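Local atomic coordinates of Non-sulfated chondroitin lyase E66 (PDB entry 3VSN), a protein that sits in the envelope of occlusion-derived baculovirus, cleaves chondroitin as a lyase and is essential for oral infection of the insect host. Residues K585-Y590 and T622-P627. Residues are numbered along the deposited sequence; the frame is centred on the assembly and turned at random.
Sequences KALFNY and TSIGEP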
loop_
_atom_site.group_PDB
_atom_site.type_symbol
_atom_site.label_atom_id
_atom_site.label_comp_id
_atom_site.label_asym_id
_atom_site.label_seq_id
_atom_site.Cartn_x
_atom_site.Cartn_y
_atom_site.Cartn_z
ATOM N N LYS A 585 -21.299 -0.266 18.126
ATOM C CA LYS A 585 -21.665 -1.671 18.286
ATOM C C LYS A 585 -21.421 -2.381 16.962
ATOM O O LYS A 585 -21.624 -1.800 15.893
ATOM C CB LYS A 585 -23.141 -1.823 18.673
ATOM C CG LYS A 585 -23.502 -1.410 20.099
ATOM C CD LYS A 585 -24.982 -1.662 20.367
ATOM C CE LYS A 585 -25.395 -1.289 21.789
ATOM N NZ LYS A 585 -26.778 -1.773 22.090
ATOM N N ALA A 586 -20.977 -3.629 17.028
ATOM C CA ALA A 586 -20.790 -4.417 15.818
ATOM C C ALA A 586 -21.360 -5.810 16.000
ATOM O O ALA A 586 -21.434 -6.319 17.121
ATOM C CB ALA A 586 -19.315 -4.481 15.435
ATOM N N LEU A 587 -21.766 -6.421 14.893
ATOM C CA LEU A 587 -22.246 -7.787 14.919
ATOM C C LEU A 587 -21.608 -8.575 13.798
ATOM O O LEU A 587 -21.648 -8.165 12.637
ATOM C CB LEU A 587 -23.771 -7.845 14.786
ATOM C CG LEU A 587 -24.361 -9.253 14.924
ATOM C CD1 LEU A 587 -24.265 -9.746 16.365
ATOM C CD2 LEU A 587 -25.803 -9.273 14.452
ATOM N N PHE A 588 -21.008 -9.698 14.167
ATOM C CA PHE A 588 -20.506 -10.652 13.203
ATOM C C PHE A 588 -21.443 -11.846 13.285
ATOM O O PHE A 588 -21.559 -12.475 14.335
ATOM C CB PHE A 588 -19.070 -11.070 13.550
ATOM C CG PHE A 588 -18.094 -9.921 13.612
ATOM C CD1 PHE A 588 -17.401 -9.517 12.472
ATOM C CD2 PHE A 588 -17.859 -9.248 14.812
ATOM C CE1 PHE A 588 -16.496 -8.462 12.523
ATOM C CE2 PHE A 588 -16.957 -8.187 14.867
ATOM C CZ PHE A 588 -16.278 -7.796 13.721
ATOM N N ASN A 589 -22.141 -12.135 12.198
ATOM C CA ASN A 589 -23.023 -13.303 12.157
ATOM C C ASN A 589 -22.958 -13.910 10.773
ATOM O O ASN A 589 -23.867 -13.742 9.960
ATOM C CB ASN A 589 -24.467 -12.944 12.535
ATOM C CG ASN A 589 -25.343 -14.175 12.737
ATOM O OD1 ASN A 589 -24.858 -15.241 13.128
ATOM N ND2 ASN A 589 -26.637 -14.034 12.471
ATOM N N TYR A 590 -21.854 -14.603 10.511
ATOM C CA TYR A 590 -21.555 -15.100 9.175
ATOM C C TYR A 590 -22.795 -15.662 8.467
ATOM O O TYR A 590 -23.471 -16.530 9.022
ATOM C CB TYR A 590 -20.433 -16.144 9.206
ATOM C CG TYR A 590 -19.907 -16.363 7.821
ATOM C CD1 TYR A 590 -20.477 -17.320 6.986
ATOM C CD2 TYR A 590 -18.900 -15.553 7.312
ATOM C CE1 TYR A 590 -20.029 -17.491 5.688
ATOM C CE2 TYR A 590 -18.444 -15.714 6.019
ATOM C CZ TYR A 590 -19.010 -16.685 5.215
ATOM O OH TYR A 590 -18.558 -16.843 3.934
ATOM N N THR A 622 -31.891 -7.310 17.239
ATOM C CA THR A 622 -32.201 -8.103 18.434
ATOM C C THR A 622 -30.916 -8.588 19.129
ATOM O O THR A 622 -30.780 -8.477 20.352
ATOM C CB THR A 622 -33.126 -9.295 18.082
ATOM O OG1 THR A 622 -34.336 -8.804 17.481
ATOM C CG2 THR A 622 -33.477 -10.122 19.320
ATOM N N SER A 623 -29.968 -9.094 18.344
ATOM C CA SER A 623 -28.694 -9.585 18.883
ATOM C C SER A 623 -27.865 -8.515 19.598
ATOM O O SER A 623 -27.209 -8.808 20.598
ATOM C CB SER A 623 -27.868 -10.256 17.787
ATOM O OG SER A 623 -28.478 -11.473 17.389
ATOM N N ILE A 624 -27.902 -7.281 19.101
ATOM C CA ILE A 624 -27.159 -6.183 19.739
ATOM C C ILE A 624 -27.970 -5.482 20.841
ATOM O O ILE A 624 -27.564 -4.439 21.352
ATOM C CB ILE A 624 -26.605 -5.162 18.709
ATOM C CG1 ILE A 624 -27.745 -4.404 18.015
ATOM C CG2 ILE A 624 -25.690 -5.858 17.705
ATOM C CD1 ILE A 624 -27.331 -3.073 17.416
ATOM N N GLY A 625 -29.115 -6.059 21.197
ATOM C CA GLY A 625 -29.900 -5.592 22.342
ATOM C C GLY A 625 -30.861 -4.461 22.039
ATOM O O GLY A 625 -31.312 -3.763 22.949
ATOM N N GLU A 626 -31.181 -4.276 20.762
ATOM C CA GLU A 626 -32.090 -3.203 20.354
ATOM C C GLU A 626 -33.200 -3.738 19.431
ATOM O O GLU A 626 -33.293 -3.345 18.264
ATOM C CB GLU A 626 -31.299 -2.047 19.725
ATOM C CG GLU A 626 -30.164 -1.545 20.617
ATOM C CD GLU A 626 -29.472 -0.299 20.099
ATOM O OE1 GLU A 626 -30.171 0.618 19.627
ATOM O OE2 GLU A 626 -28.224 -0.231 20.186
ATOM N N PRO A 627 -34.059 -4.633 19.968
ATOM C CA PRO A 627 -34.999 -5.392 19.130
ATOM C C PRO A 627 -36.048 -4.546 18.402
ATOM O O PRO A 627 -36.511 -4.945 17.331
ATOM C CB PRO A 627 -35.674 -6.342 20.126
ATOM C CG PRO A 627 -35.546 -5.660 21.449
ATOM C CD PRO A 627 -34.222 -4.956 21.400
#
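Two acceptors from 622-627 grip the ammonium nitrogen of Lys-585: NZ lies 2.8 Å from OE2 of Glu-626, in a salt bridge, and 2.9 Å from the backbone O of Ile-624. The hydrogen bond to the Ile-624 carbonyl is nearly straight at the acceptor, with a C=O...N angle of 169°. The carboxylate is approached differently, on the anti side of OE2 and 20° above its plane. Lys-596, on the adjacent strand 592-597, also pairs with this OE2, so one carboxylate oxygen serves two lysines. An extended Lys-585 chain, with CG anti to the carbonyl carbon (chi1 -72°), spans the distance from strand to loop, and Glu-626 reaches in from the opposite direction. On the way, CD of Lys-585 passes 4.0 Å from CD1 of Ile-624, placing this methylene against the isoleucine while the charge goes on to the loop.

The accepting carbonyl belongs to a helix C-terminus. Helix 614-623 ends in a Schellman motif with Gly-625 as C-prime: its phi is positive, its N bonds to Thr-622 O, and Glu-626 N bonds back to a carbonyl in the last turn of the helix.

Apolar packing continues along the strand. The CG2 branch of Ile-624 lies 4.0 Å from CB of Leu-587, and the leucine methyl CD1 touches CB of Ser-623 at 3.9 Å. The serine hydroxyl is engaged elsewhere, with Asn-575 and Asn-619 O. Tyr-577 and Met-594, from the strands flanking 584-589, also touch Ile-624, so the helix end rests on the face of the C-terminal antiparallel sheet.

Because a cation meets both a carboxylate and a carbonyl at the C-terminal end of a helix, the negative end of its dipole, its protonated form is probably stabilised, tying strand to loop electrostatically beside a buried apolar patch.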